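Side-chain contacts in thermostable monoacylglycerol lipase (Bacillus, PDB 4LHE), which hydrolyses monoacylglycerols, probably releasing a fatty acid and glycerol by the serine-based mechanism of the alpha/beta hydrolases: residues 28-33 with 160-165; 36-41 with 228-233; 96-101 with 168-173; 121-126 with 204-209; 146-151 with 194-199. All coordinates share one frame; numbering follows the deposited sequence.

Contact 1: 28-33 with 160-165. With SO4 (sulfate ion), chain D.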
# COMPACT_ATOMS: atom_id res chain seq x y z
N GLY A 28 0.10 -2.18 -3.76
CA GLY A 28 -0.99 -3.01 -3.28
C GLY A 28 -0.97 -4.48 -3.68
O GLY A 28 -0.02 -4.96 -4.29
N PHE A 29 -2.06 -5.18 -3.34
CA PHE A 29 -2.21 -6.64 -3.48
C PHE A 29 -2.18 -7.14 -4.92
O PHE A 29 -1.46 -8.06 -5.25
CB PHE A 29 -3.51 -7.06 -2.79
CG PHE A 29 -3.88 -8.52 -2.96
CD1 PHE A 29 -3.27 -9.50 -2.19
CD2 PHE A 29 -4.88 -8.89 -3.85
CE1 PHE A 29 -3.65 -10.84 -2.31
CE2 PHE A 29 -5.26 -10.22 -3.98
CZ PHE A 29 -4.64 -11.20 -3.21
N THR A 30 -2.97 -6.53 -5.80
CA THR A 30 -2.90 -6.94 -7.20
C THR A 30 -1.67 -6.38 -7.95
O THR A 30 -1.16 -7.00 -8.90
CB THR A 30 -4.22 -6.60 -7.93
OG1 THR A 30 -4.41 -5.18 -7.93
CG2 THR A 30 -5.40 -7.25 -7.21
N GLY A 31 -1.15 -5.24 -7.48
CA GLY A 31 -0.29 -4.39 -8.28
C GLY A 31 1.22 -4.55 -8.22
O GLY A 31 1.75 -5.62 -7.91
N THR A 32 1.92 -3.46 -8.57
CA THR A 32 3.38 -3.46 -8.72
C THR A 32 3.85 -2.09 -8.32
O THR A 32 3.03 -1.22 -8.07
CB THR A 32 3.80 -3.71 -10.18
OG1 THR A 32 3.53 -2.53 -10.97
CG2 THR A 32 3.10 -4.94 -10.79
N PRO A 33 5.18 -1.87 -8.25
CA PRO A 33 5.66 -0.50 -8.04
C PRO A 33 5.11 0.56 -9.01
O PRO A 33 5.20 1.76 -8.71
CB PRO A 33 7.18 -0.65 -8.24
CG PRO A 33 7.45 -1.97 -7.64
CD PRO A 33 6.27 -2.85 -8.05
N GLU A 160 -4.17 -10.63 -14.28
CA GLU A 160 -5.55 -10.81 -14.74
C GLU A 160 -6.29 -11.87 -13.94
O GLU A 160 -7.52 -11.97 -14.00
CB GLU A 160 -5.57 -11.17 -16.22
CG GLU A 160 -6.82 -10.70 -16.94
CD GLU A 160 -6.50 -9.85 -18.15
OE1 GLU A 160 -6.45 -10.40 -19.27
OE2 GLU A 160 -6.27 -8.63 -17.97
N LYS A 161 -5.54 -12.68 -13.19
CA LYS A 161 -6.14 -13.66 -12.28
C LYS A 161 -5.55 -13.51 -10.87
O LYS A 161 -4.36 -13.20 -10.70
CB LYS A 161 -5.94 -15.08 -12.82
CG LYS A 161 -7.16 -15.62 -13.58
CD LYS A 161 -6.93 -17.03 -14.15
CE LYS A 161 -8.26 -17.78 -14.39
NZ LYS A 161 -8.06 -19.21 -14.81
N THR A 162 -6.39 -13.71 -9.86
CA THR A 162 -5.94 -13.64 -8.47
C THR A 162 -6.06 -15.01 -7.83
O THR A 162 -7.14 -15.60 -7.85
CB THR A 162 -6.77 -12.63 -7.67
OG1 THR A 162 -6.56 -11.32 -8.18
CG2 THR A 162 -6.37 -12.66 -6.21
N PRO A 163 -4.95 -15.53 -7.28
CA PRO A 163 -4.95 -16.84 -6.63
C PRO A 163 -5.76 -16.75 -5.36
O PRO A 163 -5.60 -15.78 -4.60
CB PRO A 163 -3.47 -17.06 -6.29
CG PRO A 163 -2.74 -16.17 -7.21
CD PRO A 163 -3.60 -14.96 -7.35
N THR A 164 -6.65 -17.72 -5.13
CA THR A 164 -7.55 -17.60 -4.00
C THR A 164 -6.80 -17.95 -2.73
O THR A 164 -7.19 -17.54 -1.63
CB THR A 164 -8.84 -18.44 -4.18
OG1 THR A 164 -8.54 -19.83 -4.04
CG2 THR A 164 -9.41 -18.21 -5.54
N ALA A 165 -5.70 -18.68 -2.88
CA ALA A 165 -4.80 -18.91 -1.77
C ALA A 165 -4.25 -17.57 -1.26
O ALA A 165 -4.03 -17.41 -0.06
CB ALA A 165 -3.67 -19.82 -2.20
S SO4 D . -5.02 -3.37 -4.28
O1 SO4 D . -4.68 -4.48 -5.16
O2 SO4 D . -4.41 -2.12 -4.81
O3 SO4 D . -6.47 -3.20 -4.26
O4 SO4 D . -4.55 -3.70 -2.94

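Contact 2: 36-41 with 228-233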
# COMPACT_ATOMS: atom_id res chain seq x y z
N MET A 36 2.83 3.19 -7.51
CA MET A 36 3.43 4.12 -6.55
C MET A 36 4.55 4.99 -7.12
O MET A 36 4.98 5.93 -6.46
CB MET A 36 3.96 3.38 -5.30
CG MET A 36 2.92 2.57 -4.55
SD MET A 36 1.56 3.55 -3.89
CE MET A 36 2.31 4.26 -2.42
N ARG A 37 5.02 4.71 -8.32
CA ARG A 37 6.16 5.43 -8.89
C ARG A 37 6.00 6.96 -9.06
O ARG A 37 6.97 7.70 -8.89
CB ARG A 37 6.59 4.80 -10.23
CG ARG A 37 7.85 5.43 -10.83
CD ARG A 37 8.30 4.74 -12.12
NE ARG A 37 8.12 3.30 -12.03
CZ ARG A 37 9.05 2.44 -11.61
NH1 ARG A 37 10.25 2.87 -11.27
NH2 ARG A 37 8.75 1.13 -11.54
N PRO A 38 4.79 7.44 -9.40
CA PRO A 38 4.77 8.90 -9.54
C PRO A 38 4.95 9.61 -8.21
O PRO A 38 5.54 10.69 -8.17
CB PRO A 38 3.38 9.19 -10.11
CG PRO A 38 3.06 7.97 -10.89
CD PRO A 38 3.65 6.81 -10.08
N LEU A 39 4.44 9.02 -7.14
CA LEU A 39 4.70 9.55 -5.80
C LEU A 39 6.19 9.48 -5.48
O LEU A 39 6.79 10.47 -5.06
CB LEU A 39 3.89 8.77 -4.74
CG LEU A 39 2.44 9.18 -4.50
CD1 LEU A 39 1.62 9.06 -5.75
CD2 LEU A 39 1.82 8.32 -3.39
N ALA A 40 6.78 8.30 -5.66
CA ALA A 40 8.19 8.09 -5.32
C ALA A 40 9.10 9.09 -6.04
O ALA A 40 10.01 9.68 -5.42
CB ALA A 40 8.59 6.67 -5.67
N GLU A 41 8.85 9.29 -7.33
CA GLU A 41 9.63 10.24 -8.12
C GLU A 41 9.48 11.68 -7.66
O GLU A 41 10.48 12.39 -7.52
CB GLU A 41 9.34 10.08 -9.63
CG GLU A 41 9.86 8.74 -10.20
CD GLU A 41 9.56 8.54 -11.68
OE1 GLU A 41 9.06 9.49 -12.33
OE2 GLU A 41 9.83 7.44 -12.21
N ALA A 228 -6.07 5.46 -6.39
CA ALA A 228 -6.01 6.93 -6.31
C ALA A 228 -4.64 7.52 -6.68
O ALA A 228 -4.54 8.65 -7.13
CB ALA A 228 -6.45 7.37 -4.90
N THR A 229 -3.58 6.73 -6.48
CA THR A 229 -2.20 7.19 -6.71
C THR A 229 -1.93 7.41 -8.20
O THR A 229 -0.98 8.10 -8.58
CB THR A 229 -1.20 6.17 -6.16
OG1 THR A 229 -1.49 4.87 -6.70
CG2 THR A 229 -1.27 6.11 -4.63
N LEU A 230 -2.75 6.79 -9.04
CA LEU A 230 -2.62 6.95 -10.48
C LEU A 230 -3.78 7.78 -11.05
O LEU A 230 -3.79 8.09 -12.25
CB LEU A 230 -2.62 5.59 -11.16
CG LEU A 230 -1.49 4.60 -10.91
CD1 LEU A 230 -1.76 3.32 -11.69
CD2 LEU A 230 -0.19 5.18 -11.32
N ASP A 231 -4.75 8.11 -10.20
CA ASP A 231 -5.99 8.74 -10.65
C ASP A 231 -5.90 10.27 -10.67
O ASP A 231 -4.82 10.84 -10.46
CB ASP A 231 -7.16 8.28 -9.77
CG ASP A 231 -8.42 7.98 -10.56
OD1 ASP A 231 -8.56 8.48 -11.71
OD2 ASP A 231 -9.27 7.22 -10.05
N TYR A 232 -7.03 10.93 -10.90
CA TYR A 232 -7.04 12.40 -11.02
C TYR A 232 -6.57 13.14 -9.76
O TYR A 232 -6.05 14.25 -9.84
CB TYR A 232 -8.42 12.91 -11.45
CG TYR A 232 -8.81 12.57 -12.87
CD1 TYR A 232 -8.07 13.05 -13.95
CD2 TYR A 232 -9.93 11.79 -13.14
CE1 TYR A 232 -8.43 12.75 -15.26
CE2 TYR A 232 -10.29 11.48 -14.43
CZ TYR A 232 -9.54 11.96 -15.49
OH TYR A 232 -9.92 11.65 -16.78
N ASP A 233 -6.74 12.53 -8.59
CA ASP A 233 -6.30 13.19 -7.37
C ASP A 233 -4.82 12.96 -7.05
O ASP A 233 -4.37 13.33 -5.97
CB ASP A 233 -7.18 12.79 -6.17
CG ASP A 233 -8.60 13.36 -6.27
OD1 ASP A 233 -8.73 14.59 -6.44
OD2 ASP A 233 -9.57 12.58 -6.18

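Contact 3: 96-101 with 168-173. With SO4 (sulfate ion), chain D.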
# COMPACT_ATOMS: atom_id res chain seq x y z
N LEU A 96 -0.63 2.12 -0.92
CA LEU A 96 -1.96 2.03 -1.49
C LEU A 96 -2.66 0.71 -1.15
O LEU A 96 -2.10 -0.36 -1.33
CB LEU A 96 -1.86 2.16 -3.01
CG LEU A 96 -3.15 1.95 -3.79
CD1 LEU A 96 -4.16 3.07 -3.48
CD2 LEU A 96 -2.83 1.90 -5.28
N SER A 97 -3.90 0.80 -0.66
CA SER A 97 -4.71 -0.38 -0.42
C SER A 97 -3.84 -1.33 0.42
O SER A 97 -3.20 -0.85 1.37
CB SER A 97 -5.18 -0.99 -1.73
OG SER A 97 -6.18 -1.98 -1.48
N MET A 98 -3.77 -2.63 0.10
CA MET A 98 -2.85 -3.52 0.82
C MET A 98 -1.50 -2.90 1.23
O MET A 98 -0.92 -3.25 2.27
CB MET A 98 -2.60 -4.87 0.13
CG MET A 98 -1.91 -5.88 1.07
SD MET A 98 -1.37 -7.47 0.39
CE MET A 98 0.04 -6.97 -0.56
N GLY A 99 -1.00 -1.98 0.43
CA GLY A 99 0.23 -1.29 0.81
C GLY A 99 -0.06 -0.40 2.00
O GLY A 99 0.82 -0.10 2.83
N GLY A 100 -1.31 0.04 2.09
CA GLY A 100 -1.77 0.78 3.26
C GLY A 100 -1.94 -0.11 4.48
O GLY A 100 -1.70 0.31 5.61
N THR A 101 -2.36 -1.35 4.25
CA THR A 101 -2.44 -2.30 5.34
C THR A 101 -1.03 -2.58 5.88
O THR A 101 -0.82 -2.67 7.09
CB THR A 101 -3.09 -3.62 4.87
OG1 THR A 101 -4.35 -3.34 4.24
CG2 THR A 101 -3.30 -4.55 6.05
N LEU A 168 -6.75 -15.60 0.93
CA LEU A 168 -6.74 -16.10 2.30
C LEU A 168 -5.64 -15.40 3.08
O LEU A 168 -5.86 -14.97 4.23
CB LEU A 168 -6.50 -17.62 2.33
CG LEU A 168 -7.67 -18.61 2.32
CD1 LEU A 168 -8.99 -17.95 2.64
CD2 LEU A 168 -7.75 -19.38 1.02
N GLN A 169 -4.47 -15.28 2.45
CA GLN A 169 -3.31 -14.65 3.09
C GLN A 169 -3.60 -13.20 3.41
O GLN A 169 -3.26 -12.70 4.50
CB GLN A 169 -2.08 -14.76 2.17
CG GLN A 169 -1.54 -16.17 2.01
CD GLN A 169 -0.80 -16.66 3.25
OE1 GLN A 169 -0.25 -15.87 4.01
NE2 GLN A 169 -0.77 -17.98 3.45
N LEU A 170 -4.23 -12.53 2.45
CA LEU A 170 -4.63 -11.12 2.58
C LEU A 170 -5.62 -10.87 3.73
O LEU A 170 -5.53 -9.85 4.43
CB LEU A 170 -5.24 -10.65 1.27
CG LEU A 170 -5.80 -9.23 1.30
CD1 LEU A 170 -4.71 -8.23 1.71
CD2 LEU A 170 -6.42 -8.85 -0.04
N ALA A 171 -6.57 -11.79 3.90
CA ALA A 171 -7.55 -11.69 4.98
C ALA A 171 -6.86 -11.84 6.33
O ALA A 171 -7.21 -11.17 7.30
CB ALA A 171 -8.63 -12.74 4.80
N ARG A 172 -5.87 -12.73 6.38
CA ARG A 172 -5.09 -12.93 7.60
C ARG A 172 -4.24 -11.72 7.97
O ARG A 172 -4.13 -11.36 9.14
CB ARG A 172 -4.20 -14.16 7.48
CG ARG A 172 -4.96 -15.48 7.53
CD ARG A 172 -4.09 -16.58 8.10
NE ARG A 172 -3.10 -17.05 7.15
CZ ARG A 172 -1.95 -17.61 7.48
NH1 ARG A 172 -1.62 -17.75 8.76
NH2 ARG A 172 -1.11 -18.01 6.54
N LEU A 173 -3.62 -11.11 6.96
CA LEU A 173 -2.88 -9.87 7.15
C LEU A 173 -3.78 -8.75 7.68
O LEU A 173 -3.38 -8.02 8.59
CB LEU A 173 -2.22 -9.44 5.84
CG LEU A 173 -1.46 -8.11 5.83
CD1 LEU A 173 -0.41 -8.13 6.89
CD2 LEU A 173 -0.85 -7.85 4.46
S SO4 D . -5.02 -3.37 -4.28
O1 SO4 D . -4.68 -4.48 -5.16
O2 SO4 D . -4.41 -2.12 -4.81
O3 SO4 D . -6.47 -3.20 -4.26
O4 SO4 D . -4.55 -3.70 -2.94

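Contact 4: 121-126 with 204-209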
# COMPACT_ATOMS: atom_id res chain seq x y z
N ALA A 121 -6.41 2.28 2.45
CA ALA A 121 -5.91 1.11 3.17
C ALA A 121 -7.05 0.16 3.53
O ALA A 121 -8.15 0.59 3.90
CB ALA A 121 -5.16 1.52 4.42
N ALA A 122 -6.76 -1.14 3.40
CA ALA A 122 -7.73 -2.20 3.63
C ALA A 122 -7.53 -2.84 5.00
O ALA A 122 -6.44 -3.34 5.30
CB ALA A 122 -7.60 -3.26 2.54
N VAL A 123 -8.58 -2.83 5.82
CA VAL A 123 -8.51 -3.31 7.20
C VAL A 123 -9.65 -4.29 7.55
O VAL A 123 -9.48 -5.19 8.38
CB VAL A 123 -8.44 -2.11 8.19
CG1 VAL A 123 -9.24 -2.36 9.44
CG2 VAL A 123 -6.98 -1.76 8.52
N ASP A 124 -10.78 -4.14 6.88
CA ASP A 124 -11.91 -5.04 7.07
C ASP A 124 -12.76 -5.14 5.80
O ASP A 124 -13.66 -4.32 5.58
CB ASP A 124 -12.76 -4.57 8.26
CG ASP A 124 -14.00 -5.43 8.49
OD1 ASP A 124 -13.93 -6.67 8.30
OD2 ASP A 124 -15.06 -4.86 8.86
N ILE A 125 -12.49 -6.13 4.94
CA ILE A 125 -13.26 -6.30 3.71
C ILE A 125 -14.30 -7.42 3.82
O ILE A 125 -13.95 -8.60 3.85
CB ILE A 125 -12.38 -6.59 2.47
CG1 ILE A 125 -11.30 -5.52 2.29
CG2 ILE A 125 -13.24 -6.70 1.21
CD1 ILE A 125 -10.64 -5.58 0.91
N PRO A 126 -15.59 -7.03 3.87
CA PRO A 126 -16.73 -7.96 3.85
C PRO A 126 -16.64 -8.90 2.66
O PRO A 126 -16.50 -10.11 2.84
CB PRO A 126 -17.94 -7.01 3.67
CG PRO A 126 -17.35 -5.68 3.24
CD PRO A 126 -16.03 -5.63 3.93
N ALA A 204 -11.41 3.95 6.54
CA ALA A 204 -10.75 5.17 7.01
C ALA A 204 -11.12 5.45 8.46
O ALA A 204 -10.24 5.75 9.30
CB ALA A 204 -11.14 6.33 6.13
N ASP A 205 -12.41 5.35 8.76
CA ASP A 205 -12.91 5.61 10.11
C ASP A 205 -12.41 4.58 11.13
O ASP A 205 -12.06 4.95 12.26
CB ASP A 205 -14.44 5.67 10.09
CG ASP A 205 -14.95 6.81 9.24
OD1 ASP A 205 -14.47 7.93 9.44
OD2 ASP A 205 -15.82 6.58 8.37
N ILE A 206 -12.36 3.32 10.73
CA ILE A 206 -11.85 2.25 11.59
C ILE A 206 -10.37 2.44 11.91
O ILE A 206 -9.92 2.22 13.05
CB ILE A 206 -12.05 0.87 10.93
CG1 ILE A 206 -13.55 0.63 10.68
CG2 ILE A 206 -11.43 -0.23 11.77
CD1 ILE A 206 -13.87 -0.38 9.56
N ILE A 207 -9.61 2.85 10.90
CA ILE A 207 -8.20 3.17 11.09
C ILE A 207 -8.10 4.37 12.04
O ILE A 207 -7.39 4.32 13.05
CB ILE A 207 -7.51 3.47 9.73
CG1 ILE A 207 -7.42 2.18 8.91
CG2 ILE A 207 -6.12 4.08 9.95
CD1 ILE A 207 -7.06 2.39 7.44
N PHE A 208 -8.87 5.42 11.73
CA PHE A 208 -8.85 6.65 12.51
C PHE A 208 -9.20 6.41 13.99
O PHE A 208 -8.57 6.98 14.90
CB PHE A 208 -9.78 7.69 11.87
CG PHE A 208 -9.79 9.03 12.57
CD1 PHE A 208 -8.96 10.06 12.13
CD2 PHE A 208 -10.64 9.26 13.64
CE1 PHE A 208 -8.98 11.30 12.77
CE2 PHE A 208 -10.66 10.49 14.28
CZ PHE A 208 -9.83 11.51 13.84
N GLN A 209 -10.18 5.56 14.25
CA GLN A 209 -10.59 5.30 15.63
C GLN A 209 -9.63 4.34 16.33
O GLN A 209 -9.34 4.49 17.51
CB GLN A 209 -12.04 4.81 15.71
CG GLN A 209 -13.09 5.78 15.13
CD GLN A 209 -13.09 7.18 15.78
OE1 GLN A 209 -12.49 7.39 16.84
NE2 GLN A 209 -13.78 8.12 15.15

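Contact 5: 146-151 with 194-199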
# COMPACT_ATOMS: atom_id res chain seq x y z
N GLY A 146 -10.66 -5.92 -13.30
CA GLY A 146 -10.11 -4.76 -13.99
C GLY A 146 -9.81 -3.66 -12.98
O GLY A 146 -10.12 -3.80 -11.80
N SER A 147 -9.21 -2.57 -13.44
CA SER A 147 -8.80 -1.52 -12.50
C SER A 147 -9.95 -0.61 -12.13
O SER A 147 -10.65 -0.10 -13.01
CB SER A 147 -7.67 -0.68 -13.10
OG SER A 147 -6.56 -1.48 -13.46
N ASP A 148 -10.15 -0.39 -10.83
CA ASP A 148 -11.05 0.67 -10.39
C ASP A 148 -10.30 1.99 -10.41
O ASP A 148 -9.84 2.47 -9.37
CB ASP A 148 -11.60 0.40 -8.99
CG ASP A 148 -12.73 1.34 -8.64
OD1 ASP A 148 -13.42 1.83 -9.56
OD2 ASP A 148 -12.96 1.59 -7.43
N LEU A 149 -10.21 2.57 -11.61
CA LEU A 149 -9.46 3.80 -11.87
C LEU A 149 -10.31 4.67 -12.77
O LEU A 149 -10.84 4.20 -13.78
CB LEU A 149 -8.17 3.46 -12.61
CG LEU A 149 -6.82 3.97 -12.12
CD1 LEU A 149 -5.71 3.43 -13.04
CD2 LEU A 149 -6.79 5.47 -12.08
N LYS A 150 -10.46 5.95 -12.42
CA LYS A 150 -11.34 6.81 -13.20
C LYS A 150 -10.67 7.28 -14.50
O LYS A 150 -11.19 7.04 -15.60
CB LYS A 150 -11.80 8.00 -12.36
CG LYS A 150 -13.01 8.70 -12.93
CD LYS A 150 -13.03 10.14 -12.51
CE LYS A 150 -14.18 10.45 -11.56
NZ LYS A 150 -14.63 11.86 -11.74
N ASN A 151 -9.53 7.95 -14.35
CA ASN A 151 -8.70 8.40 -15.47
C ASN A 151 -8.37 7.25 -16.42
O ASN A 151 -7.71 6.29 -16.02
CB ASN A 151 -7.42 9.02 -14.91
CG ASN A 151 -6.57 9.71 -15.96
OD1 ASN A 151 -6.94 9.81 -17.13
ND2 ASN A 151 -5.40 10.19 -15.53
N ASP A 194 -13.77 8.78 -2.05
CA ASP A 194 -15.22 8.72 -1.87
C ASP A 194 -15.78 7.57 -2.68
O ASP A 194 -16.59 6.78 -2.19
CB ASP A 194 -15.91 10.00 -2.35
CG ASP A 194 -15.67 11.18 -1.44
OD1 ASP A 194 -15.37 10.95 -0.25
OD2 ASP A 194 -15.79 12.34 -1.90
N GLU A 195 -15.34 7.48 -3.93
CA GLU A 195 -15.85 6.48 -4.85
C GLU A 195 -14.93 5.28 -5.03
O GLU A 195 -14.81 4.75 -6.14
CB GLU A 195 -16.19 7.14 -6.19
CG GLU A 195 -17.26 8.25 -6.09
CD GLU A 195 -17.72 8.77 -7.46
OE1 GLU A 195 -18.33 7.99 -8.22
OE2 GLU A 195 -17.46 9.96 -7.77
N ASP A 196 -14.28 4.84 -3.95
CA ASP A 196 -13.59 3.56 -3.95
C ASP A 196 -14.65 2.46 -4.07
O ASP A 196 -15.57 2.41 -3.25
CB ASP A 196 -12.81 3.37 -2.64
CG ASP A 196 -11.78 2.24 -2.72
OD1 ASP A 196 -12.13 1.15 -3.22
OD2 ASP A 196 -10.62 2.45 -2.27
N HIS A 197 -14.53 1.61 -5.10
CA HIS A 197 -15.45 0.48 -5.32
C HIS A 197 -14.80 -0.86 -4.95
O HIS A 197 -15.33 -1.92 -5.29
CB HIS A 197 -15.92 0.40 -6.78
CG HIS A 197 -16.34 1.71 -7.38
ND1 HIS A 197 -15.60 2.35 -8.36
CD2 HIS A 197 -17.42 2.49 -7.15
CE1 HIS A 197 -16.21 3.47 -8.70
NE2 HIS A 197 -17.31 3.59 -7.98
N VAL A 198 -13.64 -0.80 -4.29
CA VAL A 198 -12.91 -2.01 -3.88
C VAL A 198 -12.82 -2.12 -2.37
O VAL A 198 -13.20 -3.14 -1.79
CB VAL A 198 -11.49 -2.05 -4.47
CG1 VAL A 198 -10.74 -3.28 -3.99
CG2 VAL A 198 -11.54 -2.02 -5.99
N VAL A 199 -12.30 -1.07 -1.74
CA VAL A 199 -12.17 -0.99 -0.28
C VAL A 199 -13.18 0.04 0.21
O VAL A 199 -13.19 1.17 -0.27
CB VAL A 199 -10.73 -0.58 0.14
CG1 VAL A 199 -10.65 -0.34 1.64
CG2 VAL A 199 -9.73 -1.65 -0.27

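Contact 1: 28-33 with 160-165
Phe29 and Thr162 approach from opposite directions where the alpha/beta hydrolase core meets its inserted region. Phe29 belongs to the loop that follows strand 21-26, placed as the oxyanion-hole loop is in this fold, whereas Thr162 lies on the short strand 161-163, in the stretch between core strands 115-119 and 188-193 where relatives carry their cap. The phenyl ring presents its edge. Thr162 CG2 lies close to the ring plane, 3.5 Å from Phe29 CE2 and 3.8 Å from CZ of the same ring, and covers neither face in this meeting. With CG anti to the backbone N (chi1 174°), Phe29 sends its ring away from the main chain toward the strand; Leu167 and Leu170 of helix 164-179 and Met65 of helix 62-67 pack round it as well. Thr162 divides its two branches: the methyl goes to the ring, while OG1 is hydrogen-bonded to Ser144 OG within the inserted region. Alongside, Thr30 CG2 stays 4.3 Å from Thr162 OG1, a loose contact at the border. The main chain of the loop turns to a bound sulfate, probably from the crystallisation liquor. Phe29 N donates to sulfate O4 at 2.9 Å, and sulfate O1 is gripped twice by one residue, at 2.7 Å by Thr30 N, almost straight, and at 2.9 Å by Thr30 OG1.

Contact 2: 36-41 with 228-233
Two connections of the alpha/beta hydrolase fold meet here: the first turn of helix 37-45, which follows strand 21-26 and its loop, and the loop 228-233 that leads into the last helix, 234-247. Thr229 is the centre of the contact and supplies about two fifths of the surface buried between the segments. Its methyl CG2 pushes between two side chains of the helix start, 3.9 Å from Met36 SD and 4.0 Å from Leu39 CD2. Met36 begins by pointing away from the loop, and bends at both chi2 (-61°) and chi3 (-79°) bring the sulfur back over the threonine methyl at a slant. Leu39 faces the loop directly and crosses Thr229 at about a right angle, so that its two methyls touch different parts of the same residue: CD2 meets the methyl, and Leu39 CD1 lies 4.0 Å from Thr229 O. At the more exposed side, where Pro38 is only partly buried, the ring carbon Pro38 CG touches the methyl Leu230 CD2 at 4.3 Å, a looser meeting that extends the apolar strip. The polar atoms of Thr229 find partners beside this strip. Its OG1 donates to Ser35 O in the loop that leads into helix 37-45, and its carbonyl O accepts from Gln234 NE2 at the start of the last helix. The interface itself is thus dispersive and buried, and direction comes from the threonine hydroxyl, whose bond to a main-chain carbonyl fixes the rotation that hands the methyl to Met36 and Leu39.

Contact 3: 96-101 with 168-173
Oxygen O4 of the sulfate is gripped by Ser97 OG at 2.8 Å and, more weakly, by Met98 N at 3.3 Å; the loop 28-33 binds the same ion. The sharp turn from strand 90-96 into helix 98-109 fits the nucleophile elbow of alpha/beta hydrolases: Ser97 has a positive phi (51°), and Gly95 and Gly99 complete the GxSxG pattern. His226 NE2 also binds the sulfate, which thus occupies the probable catalytic site. Behind the turn, Met98 leaves the sulfate and reaches into apolar packing against helix 164-179. Its chain runs extended through chi1 and chi2 and bends only at chi3, holding CG and SD against two leucines one helical turn apart. Leu170 CD1 meets Met98 SD obliquely at 3.7 Å, whereas Leu173 comes across the chain at about a right angle, with its CD2 4.1 Å from Met98 CG. One turn further along helix 98-109, Thr101 divides its branches: OG1 lies at Ala122 O, a probable hydrogen bond modelled very short, while the methyl faces Leu173. Sliding past in opposite directions, the two side chains put Thr101 CG2 4.0 Å from Leu173 CG.

Contact 4: 121-126 with 204-209
Val123, Ile206, Ile207 and Ala121 make the direct contact by apolar packing alone. Val123 and Ile207 lie at its middle, both pointing across toward the other segment, and the two branches of Val123 go to different isoleucines of helix 202-210. Val123 CG2 meets Ile207 CG1 at 4.0 Å where the side chains cross at a slant, while Val123 CG1 meets Ile206 CG2 at 3.8 Å as these two slide past each other in opposite directions. The valine thus sits against neighbouring positions of one helical turn. Its chi1 of 142° is well off a staggered value, and in this rotation one methyl faces each isoleucine. Ile207 stretches out, its chi2 near 167° carrying CD1 past the valine to the methyl of Ala121, with Ala121 CB and Ile207 CD1 3.7 Å apart. Leu104 of helix 98-109 packs on Ala121, Val123 and Ile207 alike and closes this patch from a third element.

Polar bonds hold the backbone of the loop from outside the apolar patch. Asn203 OD1, one residue before the helical segment, accepts from both Val123 N and Asp124 N, which ties the loop to the helix start. The carboxylate of Asp124 has a long, weak ion pair with Lys178 of helix 164-179.

The helix links the parallel, adjacent strands 188-193 and 216-221 in a beta-alpha-beta crossover, and the loop leaves the C-terminal end of strand 115-119; the contact thus joins a strand-end loop to a crossover helix of the alpha/beta hydrolase core.

Contact 5: 146-151 with 194-199
With chi1 at -169°, Asp148 directs its carboxylate to His197, whose own chi1 of -45° turns the imidazole back to meet it. The side chains cross at about a right angle, and the carboxylate and ring planes stand 48° apart. Despite this twist, His197 ND1 donates to Asp148 OD1 at 2.5 Å, a short bond in which the oxygen lies in the ring plane and is met on its syn side, though tilted out of the carboxylate plane. The second oxygen serves the main chain: His197 N reaches Asp148 OD2 at 2.8 Å, nearly end-on, and His226 N donates to OD2 as well. Three bonds therefore hold this carboxylate in place. Glu195 O lies over one face of the imidazole, 3.1 Å above the ring plane and over its centre, and Tyr225 meets the ring edge-to-face. Val198 CG2 also touches Asp148 CB at 3.9 Å. Just before His197, Asp196 OD1 takes Val198 N at 2.7 Å, an Asx turn, and also Val199 N, which makes an Asx motif and steadies a carboxylate whose OD2 is bound to His226 ND1, consistent with a Ser-His-Asp triad. The contact lies at the surface, where the loop between strands 141-143 and 161-163 of the inserted region folds onto the turn that leads from core strand 188-193 to helix 202-210.

In the fold
Contacts 2, 3 and 4 are buried, and their segments meet through apolar side chains; contact 1 is partly buried, and contact 5 lies at the surface, where charged and polar groups do the work. Helix 164-179 is shared by contacts 1 and 3, which touch each other and bind the same sulfate. Contact 3 lies nearest the centre of the chain and also adjoins the other three: Leu96 packs on Thr229 of contact 2, Gly100 on Ala121 of contact 4, and Ser97 on Val199 of contact 5. Asp231 joins contacts 2 and 5 through the backbone of 150-151. Contacts 1 and 5 both bring the inserted region onto core loops, one by a methyl against a ring, the other by a carboxylate.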